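Local coordinates for histidine-rich glycoprotein (Oryctolagus cuniculus, PDB 4CCV) that circulates in plasma as an adapter that binds heparan sulfate, heme, plasminogen and divalent metal ions, and is implicated in regulating coagulation, fibrinolysis and angiogenesis, at residues S82-A87 / N92-I97. Numbering follows the deposited sequence.
Sequences SFDVEA and NPEDVI
Ser82 and Asp95 form an antiparallel, hydrogen-bonded backbone pair where the last beta hairpin of this cystatin domain, the second of the protein, opens into its loop. Ser82 N donates to Asp95 O at 3.0 Å in a nearly straight bond (170°). The return bond comes one residue early: Glu94 N, not Asp95 N, reaches Ser82 O, at 2.8 Å and with a more bent N-H (136°). Glu94 and Asp95 thus both face Ser82, which makes a classic beta bulge.

Beyond the bulge the direct backbone ladder gives way to a water and a ring contact. The water accepts from Asp84 N and donates to Asn92 O and to Glu94 OE2, the last at 2.6 Å. With chi1 at -60°, CG of Glu94 stands anti to its carbonyl carbon and packs near Asp84 N. A bend at chi2 then carries the carboxylate on, and OE2 lies near Asp84 CB. The two carboxylates come fairly close, and the water on Glu94 OE2 may ease their like charge. Asp84 OD1 accepts from Glu86 N at 2.6 Å, an Asx turn at the start of a type I turn from Asp84 to Ala87.

Pro93 packs its ring against that of Phe83: CB sits over one ring face, displaced from the centre and 3.9 Å from the centroid, a CH-pi contact. Phe83 CE1 also touches Pro93 CD (3.7 Å).

On the Ser82 and Asp95 side of the sheet, Asp95 OD1 approaches Ser82 CB at 3.4 Å. Arg51 gathers both polar ends there, with a salt bridge to Asp95 OD2 and a hydrogen bond to Ser82 OG. Arg51 begins strand 51-62, which flanks strand 73-84 across from strand 95-104, an edge strand of the five-stranded sheet within this chain. Thr52 of strand 51-62 is joined to Phe83 by backbone hydrogen bonding.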
loop_
_atom_site.group_PDB
_atom_site.type_symbol
_atom_site.label_atom_id
_atom_site.label_comp_id
_atom_site.label_asym_id
_atom_site.label_seq_id
_atom_site.Cartn_x
_atom_site.Cartn_y
_atom_site.Cartn_z
ATOM N N SER A 82 3.728 -6.139 -10.954
ATOM C CA SER A 82 4.087 -6.299 -12.328
ATOM C C SER A 82 3.623 -7.658 -12.844
ATOM O O SER A 82 3.970 -8.709 -12.295
ATOM C CB SER A 82 5.603 -6.170 -12.457
ATOM O OG SER A 82 5.948 -6.224 -13.800
ATOM N N PHE A 83 2.828 -7.621 -13.895
ATOM C CA PHE A 83 2.193 -8.808 -14.439
ATOM C C PHE A 83 2.617 -9.087 -15.875
ATOM O O PHE A 83 2.729 -8.203 -16.737
ATOM C CB PHE A 83 0.647 -8.727 -14.439
ATOM C CG PHE A 83 0.045 -8.785 -13.077
ATOM C CD1 PHE A 83 -0.294 -10.012 -12.501
ATOM C CD2 PHE A 83 -0.189 -7.596 -12.345
ATOM C CE1 PHE A 83 -0.840 -10.060 -11.232
ATOM C CE2 PHE A 83 -0.723 -7.656 -11.080
ATOM C CZ PHE A 83 -1.069 -8.878 -10.529
ATOM N N ASP A 84 2.792 -10.374 -16.132
ATOM C CA ASP A 84 2.848 -10.881 -17.488
ATOM C C ASP A 84 1.642 -10.321 -18.250
ATOM O O ASP A 84 0.519 -10.331 -17.725
ATOM C CB ASP A 84 2.729 -12.390 -17.412
ATOM C CG ASP A 84 2.962 -13.042 -18.730
ATOM O OD1 ASP A 84 2.244 -12.718 -19.705
ATOM O OD2 ASP A 84 3.870 -13.885 -18.781
ATOM N N VAL A 85 1.830 -9.824 -19.461
ATOM C CA VAL A 85 0.649 -9.352 -20.215
ATOM C C VAL A 85 -0.424 -10.433 -20.467
ATOM O O VAL A 85 -1.547 -10.089 -20.812
ATOM C CB VAL A 85 1.021 -8.702 -21.553
ATOM C CG1 VAL A 85 1.943 -7.514 -21.306
ATOM C CG2 VAL A 85 1.650 -9.720 -22.505
ATOM N N GLU A 86 -0.073 -11.717 -20.314
ATOM C CA GLU A 86 -1.013 -12.845 -20.501
ATOM C C GLU A 86 -1.778 -13.306 -19.242
ATOM O O GLU A 86 -2.657 -14.169 -19.326
ATOM C CB GLU A 86 -0.267 -14.049 -21.104
ATOM C CG GLU A 86 0.323 -13.763 -22.475
ATOM C CD GLU A 86 1.615 -14.519 -22.735
ATOM O OE1 GLU A 86 2.501 -14.521 -21.846
ATOM O OE2 GLU A 86 1.746 -15.106 -23.836
ATOM N N ALA A 87 -1.457 -12.724 -18.095
ATOM C CA ALA A 87 -2.096 -13.060 -16.833
ATOM C C ALA A 87 -3.612 -12.906 -16.916
ATOM O O ALA A 87 -4.111 -11.969 -17.540
ATOM C CB ALA A 87 -1.531 -12.166 -15.724
ATOM N N ASN A 92 -1.056 -13.521 -9.245
ATOM C CA ASN A 92 0.298 -14.021 -9.385
ATOM C C ASN A 92 1.222 -13.057 -10.136
ATOM O O ASN A 92 1.774 -13.358 -11.194
ATOM C CB ASN A 92 0.218 -15.392 -10.058
ATOM C CG ASN A 92 -0.494 -16.402 -9.196
ATOM O OD1 ASN A 92 -1.632 -16.823 -9.470
ATOM N ND2 ASN A 92 0.147 -16.767 -8.103
ATOM N N PRO A 93 1.425 -11.885 -9.565
ATOM C CA PRO A 93 2.419 -11.009 -10.189
ATOM C C PRO A 93 3.804 -11.621 -10.282
ATOM O O PRO A 93 4.188 -12.435 -9.440
ATOM C CB PRO A 93 2.394 -9.756 -9.306
ATOM C CG PRO A 93 1.945 -10.233 -7.991
ATOM C CD PRO A 93 0.915 -11.340 -8.284
ATOM N N GLU A 94 4.520 -11.281 -11.353
ATOM C CA GLU A 94 5.879 -11.775 -11.551
ATOM C C GLU A 94 6.778 -11.225 -10.474
ATOM O O GLU A 94 7.728 -11.888 -10.045
ATOM C CB GLU A 94 6.438 -11.282 -12.867
ATOM C CG GLU A 94 5.639 -11.730 -14.080
ATOM C CD GLU A 94 5.645 -13.248 -14.262
ATOM O OE1 GLU A 94 6.765 -13.819 -14.256
ATOM O OE2 GLU A 94 4.543 -13.864 -14.399
ATOM N N ASP A 95 6.527 -9.969 -10.119
ATOM C CA ASP A 95 7.206 -9.325 -9.007
ATOM C C ASP A 95 6.463 -8.130 -8.426
ATOM O O ASP A 95 5.564 -7.601 -9.033
ATOM C CB ASP A 95 8.643 -8.916 -9.367
ATOM C CG ASP A 95 8.708 -7.974 -10.523
ATOM O OD1 ASP A 95 8.157 -6.887 -10.400
ATOM O OD2 ASP A 95 9.306 -8.316 -11.579
ATOM N N VAL A 96 6.881 -7.714 -7.227
ATOM C CA VAL A 96 6.200 -6.669 -6.481
ATOM C C VAL A 96 7.259 -5.786 -5.828
ATOM O O VAL A 96 8.250 -6.295 -5.281
ATOM C CB VAL A 96 5.284 -7.291 -5.419
ATOM C CG1 VAL A 96 4.591 -6.221 -4.593
ATOM C CG2 VAL A 96 4.206 -8.176 -6.051
ATOM N N ILE A 97 7.077 -4.462 -5.915
ATOM C CA ILE A 97 7.895 -3.502 -5.212
ATOM C C ILE A 97 6.997 -2.661 -4.300
ATOM O O ILE A 97 5.980 -2.135 -4.764
ATOM C CB ILE A 97 8.618 -2.588 -6.211
ATOM C CG1 ILE A 97 9.503 -3.451 -7.134
ATOM C CG2 ILE A 97 9.426 -1.533 -5.458
ATOM C CD1 ILE A 97 9.954 -2.749 -8.388
HETATM O O HOH W 1 2.344 -12.517 -13.909
#